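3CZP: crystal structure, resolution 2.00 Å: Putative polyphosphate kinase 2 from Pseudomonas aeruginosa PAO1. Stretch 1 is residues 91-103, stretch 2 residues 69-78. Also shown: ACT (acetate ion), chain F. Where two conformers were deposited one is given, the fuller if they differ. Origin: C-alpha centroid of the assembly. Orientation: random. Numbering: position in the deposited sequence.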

# COMPACT_ATOMS: atom_id res chain seq x y z
N TRP A 91 -8.48 -3.95 9.92
CA TRP A 91 -7.79 -3.47 8.73
C TRP A 91 -6.32 -3.14 9.00
O TRP A 91 -5.45 -3.44 8.20
CB TRP A 91 -8.54 -2.25 8.21
CG TRP A 91 -8.01 -1.68 6.92
CD1 TRP A 91 -8.33 -2.07 5.63
CD2 TRP A 91 -7.11 -0.58 6.80
NE1 TRP A 91 -7.64 -1.30 4.74
CE2 TRP A 91 -6.90 -0.37 5.43
CE3 TRP A 91 -6.54 0.29 7.71
CZ2 TRP A 91 -6.09 0.66 4.96
CZ3 TRP A 91 -5.72 1.28 7.26
CH2 TRP A 91 -5.49 1.48 5.90
N ARG A 92 -6.05 -2.45 10.09
CA ARG A 92 -4.71 -2.02 10.37
C ARG A 92 -3.74 -3.15 10.59
O ARG A 92 -2.51 -2.98 10.39
CB ARG A 92 -4.70 -1.18 11.60
CG ARG A 92 -5.02 -1.92 12.83
CD ARG A 92 -5.04 -0.95 14.03
NE ARG A 92 -6.31 -0.24 14.01
CZ ARG A 92 -6.72 0.60 14.95
NH1 ARG A 92 -5.96 0.86 16.01
NH2 ARG A 92 -7.92 1.13 14.84
N PHE A 93 -4.23 -4.29 11.10
CA PHE A 93 -3.37 -5.47 11.22
C PHE A 93 -3.13 -6.10 9.85
O PHE A 93 -1.99 -6.49 9.47
CB PHE A 93 -4.02 -6.48 12.16
CG PHE A 93 -4.24 -5.94 13.54
CD1 PHE A 93 -3.18 -5.46 14.28
CD2 PHE A 93 -5.49 -5.93 14.10
CE1 PHE A 93 -3.36 -4.94 15.52
CE2 PHE A 93 -5.67 -5.41 15.38
CZ PHE A 93 -4.58 -4.92 16.06
N TRP A 94 -4.17 -6.21 9.07
CA TRP A 94 -4.00 -6.78 7.68
C TRP A 94 -2.98 -5.98 6.88
O TRP A 94 -2.14 -6.54 6.15
CB TRP A 94 -5.34 -6.76 6.91
CG TRP A 94 -6.36 -7.82 7.32
CD1 TRP A 94 -7.36 -7.69 8.21
CD2 TRP A 94 -6.42 -9.17 6.84
NE1 TRP A 94 -8.05 -8.89 8.33
CE2 TRP A 94 -7.47 -9.82 7.51
CE3 TRP A 94 -5.65 -9.90 5.95
CZ2 TRP A 94 -7.83 -11.16 7.26
CZ3 TRP A 94 -6.01 -11.24 5.70
CH2 TRP A 94 -7.09 -11.84 6.36
N ARG A 95 -3.01 -4.66 7.05
CA ARG A 95 -2.15 -3.76 6.36
C ARG A 95 -0.67 -4.05 6.63
O ARG A 95 0.20 -3.83 5.74
CB ARG A 95 -2.51 -2.29 6.67
CG ARG A 95 -1.50 -1.33 6.16
CD ARG A 95 -1.94 -0.00 5.74
NE ARG A 95 -1.99 0.92 6.84
CZ ARG A 95 -2.07 2.23 6.70
NH1 ARG A 95 -2.05 2.81 5.51
NH2 ARG A 95 -2.13 2.98 7.77
N ARG A 96 -0.35 -4.53 7.84
CA ARG A 96 1.06 -4.78 8.24
C ARG A 96 1.48 -6.22 8.26
O ARG A 96 2.60 -6.52 8.71
CB ARG A 96 1.37 -4.20 9.63
CG ARG A 96 1.06 -2.74 9.84
CD ARG A 96 1.64 -1.89 8.77
NE ARG A 96 1.25 -0.49 9.01
CZ ARG A 96 1.44 0.55 8.17
NH1 ARG A 96 2.02 0.38 6.96
NH2 ARG A 96 1.07 1.79 8.55
N LEU A 97 0.69 -7.12 7.70
CA LEU A 97 1.12 -8.50 7.67
C LEU A 97 2.42 -8.60 6.85
O LEU A 97 2.54 -7.93 5.83
CB LEU A 97 0.02 -9.42 7.20
CG LEU A 97 -1.24 -9.49 8.06
CD1 LEU A 97 -2.22 -10.40 7.37
CD2 LEU A 97 -1.04 -9.99 9.53
N PRO A 98 3.41 -9.43 7.31
CA PRO A 98 4.64 -9.56 6.52
C PRO A 98 4.41 -10.55 5.41
O PRO A 98 3.69 -11.50 5.59
CB PRO A 98 5.63 -10.16 7.51
CG PRO A 98 4.75 -10.86 8.52
CD PRO A 98 3.42 -10.32 8.49
N PRO A 99 5.00 -10.31 4.24
CA PRO A 99 4.89 -11.21 3.11
C PRO A 99 5.61 -12.55 3.33
O PRO A 99 6.51 -12.69 4.19
CB PRO A 99 5.53 -10.41 1.97
CG PRO A 99 6.32 -9.29 2.64
CD PRO A 99 5.82 -9.11 4.00
N LYS A 100 5.29 -13.52 2.53
CA LYS A 100 6.03 -14.75 2.52
C LYS A 100 7.51 -14.52 2.48
O LYS A 100 8.00 -13.64 1.72
CB LYS A 100 5.59 -15.60 1.32
CG LYS A 100 4.17 -16.03 1.42
CD LYS A 100 3.74 -16.76 0.14
CE LYS A 100 2.27 -17.10 0.14
NZ LYS A 100 1.92 -17.78 -1.13
N GLY A 101 8.23 -15.25 3.33
CA GLY A 101 9.65 -15.18 3.39
C GLY A 101 10.17 -14.13 4.36
O GLY A 101 11.35 -14.09 4.60
N ARG A 102 9.28 -13.37 5.00
CA ARG A 102 9.68 -12.38 6.01
C ARG A 102 9.02 -12.61 7.34
O ARG A 102 8.11 -13.43 7.47
CB ARG A 102 9.45 -11.01 5.43
CG ARG A 102 10.48 -10.66 4.41
CD ARG A 102 10.29 -9.26 3.90
NE ARG A 102 10.42 -8.30 5.00
CZ ARG A 102 11.48 -7.54 5.23
NH1 ARG A 102 12.52 -7.53 4.38
NH2 ARG A 102 11.50 -6.76 6.29
N THR A 103 9.51 -11.87 8.34
CA THR A 103 9.06 -11.92 9.70
C THR A 103 8.57 -10.53 10.09
O THR A 103 9.20 -9.50 9.81
CB THR A 103 10.21 -12.31 10.71
OG1 THR A 103 10.72 -13.60 10.38
CG2 THR A 103 9.75 -12.26 12.22
C ACT F . 1.77 4.16 5.27
O ACT F . 2.26 3.39 6.11
OXT ACT F . 1.48 5.27 5.72
CH3 ACT F . 1.56 3.76 3.84
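Stretch 2, residues 69-78: PRLIEVQSFL

How do the two backbones run past each other? Stretch 1 begins as a helix at Trp 91, leaves it through Leu 97, Pro 98 and Pro 99, and makes a type II turn from Pro 99 to Arg 102, closed by Arg 102 N to Pro 99 O at 3.0 Å. Gly 101 suits that turn, since at its phi/psi of 90/-2° a CB would be jammed against the carbonyl O of Lys 100. Stretch 2 opens with a short 3-10 segment at Pro 69 and Arg 70, then extends as a strand from Ile 72. The CA atoms of Thr 103 and Ile 72, 4.7 Å apart, mark a parallel bridge, whereas the helical part runs the other way along stretch 2: Arg 96 lies nearest Gln 75, and the earlier Arg 92 nearest Phe 77, both pairs with CA atoms 7.8 Å apart.

What holds the parallel bridge? Thr 103 uses both its backbone groups: its N donates to Leu 71 O at 3.3 Å, and its O accepts from Glu 73 N at 2.9 Å, so Ile 72 is straddled by the two bonds. The side chains of Thr 103 and Ile 72 lie on the same face of the sheet, their CG2 atoms 4.1 Å apart.

What does the Arg 102 side chain bind on stretch 2? Its guanidinium spans the start of the strand, with NH1 donating to Arg 70 O at 3.0 Å while NE and NH2 both donate to Glu 73 OE2, at 3.1 and 3.2 Å, forming a salt bridge. These acceptors lie near the guanidinium plane; Leu 71 C packs over one face, 3.6 Å from Arg 102 NH2. Water 2 extends the link, accepting from Arg 102 NH2 at 2.6 Å and donating to Ile 72 O at 2.8 Å.

Where does the helix meet the residues around Phe 77? Phe 77 points toward it and is the most heavily covered residue of the contact. The edge of Phe 93 meets its ring face, with Phe 93 CE1 3.5 Å from Phe 77 CG and the planes at 63°. Arg 92 O lies at the ring's edge, 3.3 Å from Phe 77 CE2. Arg 96 CG is 3.5 Å from Phe 77 CE2. Arg 96 CB also rests 3.8 Å from Gln 75 NE2. Water 3 joins the two, donating to Arg 96 O at 2.7 Å and accepting from Gln 75 NE2 at 3.3 Å.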

# COMPACT_ATOMS: atom_id res chain seq x y z
N PRO A 69 18.07 -7.91 11.09
CA PRO A 69 16.94 -7.03 11.11
C PRO A 69 16.46 -6.58 9.72
O PRO A 69 15.35 -6.06 9.61
CB PRO A 69 17.47 -5.82 11.88
CG PRO A 69 18.96 -5.82 11.63
CD PRO A 69 19.31 -7.26 11.58
N ARG A 70 17.30 -6.65 8.69
CA ARG A 70 16.84 -6.32 7.35
C ARG A 70 15.64 -7.14 6.89
O ARG A 70 14.96 -6.74 5.95
CB ARG A 70 17.96 -6.46 6.31
CG ARG A 70 19.13 -5.57 6.60
CD ARG A 70 20.29 -5.80 5.68
NE ARG A 70 20.95 -7.06 5.90
CZ ARG A 70 21.95 -7.52 5.15
NH1 ARG A 70 22.43 -6.78 4.18
NH2 ARG A 70 22.51 -8.72 5.41
N LEU A 71 15.43 -8.30 7.51
CA LEU A 71 14.38 -9.29 7.12
C LEU A 71 13.19 -9.38 8.14
O LEU A 71 12.36 -10.30 8.08
CB LEU A 71 15.06 -10.63 6.92
CG LEU A 71 16.04 -10.78 5.72
CD1 LEU A 71 16.61 -12.25 5.63
CD2 LEU A 71 15.29 -10.40 4.42
N ILE A 72 13.14 -8.43 9.08
CA ILE A 72 12.21 -8.41 10.22
C ILE A 72 11.58 -6.99 10.27
O ILE A 72 12.29 -6.02 10.17
CB ILE A 72 12.90 -8.70 11.60
CG1 ILE A 72 13.77 -9.94 11.57
CG2 ILE A 72 11.87 -8.83 12.69
CD1 ILE A 72 14.56 -10.34 12.87
N GLU A 73 10.26 -6.90 10.32
CA GLU A 73 9.56 -5.64 10.59
C GLU A 73 9.00 -5.77 11.98
O GLU A 73 8.46 -6.80 12.32
CB GLU A 73 8.39 -5.41 9.63
CG GLU A 73 8.72 -5.56 8.13
CD GLU A 73 8.15 -6.87 7.55
OE1 GLU A 73 6.98 -6.80 7.04
OE2 GLU A 73 8.86 -7.94 7.64
N VAL A 74 9.19 -4.72 12.79
CA VAL A 74 8.67 -4.63 14.16
C VAL A 74 7.65 -3.51 14.22
O VAL A 74 7.96 -2.33 13.92
CB VAL A 74 9.79 -4.43 15.18
CG1 VAL A 74 9.25 -4.49 16.56
CG2 VAL A 74 10.80 -5.53 15.01
N GLN A 75 6.41 -3.87 14.51
CA GLN A 75 5.28 -2.93 14.55
C GLN A 75 4.73 -2.78 15.97
O GLN A 75 4.81 -3.69 16.76
CB GLN A 75 4.11 -3.47 13.74
CG GLN A 75 4.40 -4.01 12.36
CD GLN A 75 4.61 -2.95 11.35
OE1 GLN A 75 4.34 -1.78 11.60
NE2 GLN A 75 5.06 -3.35 10.17
N SER A 76 4.18 -1.59 16.25
CA SER A 76 3.18 -1.46 17.30
C SER A 76 1.93 -0.75 16.79
O SER A 76 2.00 0.01 15.82
CB SER A 76 3.74 -0.78 18.53
OG SER A 76 2.70 -0.69 19.50
N PHE A 77 0.78 -1.07 17.41
CA PHE A 77 -0.53 -0.70 16.85
C PHE A 77 -1.43 0.14 17.77
O PHE A 77 -2.66 0.31 17.47
CB PHE A 77 -1.31 -1.95 16.44
CG PHE A 77 -0.69 -2.74 15.32
CD1 PHE A 77 0.13 -3.82 15.59
CD2 PHE A 77 -1.02 -2.47 14.00
CE1 PHE A 77 0.65 -4.58 14.62
CE2 PHE A 77 -0.47 -3.24 12.96
CZ PHE A 77 0.37 -4.29 13.27
N LEU A 78 -0.86 0.71 18.82
CA LEU A 78 -1.68 1.50 19.74
C LEU A 78 -1.56 3.05 19.56
O LEU A 78 -1.68 3.81 20.53
CB LEU A 78 -1.36 1.11 21.21
CG LEU A 78 -1.17 -0.38 21.59
CD1 LEU A 78 -0.78 -0.53 23.09
CD2 LEU A 78 -2.40 -1.28 21.21
O HOH W 1 12.93 -12.87 8.54
O HOH W 2 12.77 -4.95 7.61
O HOH W 3 5.11 -6.56 9.59
O HOH W 4 4.26 -5.63 5.65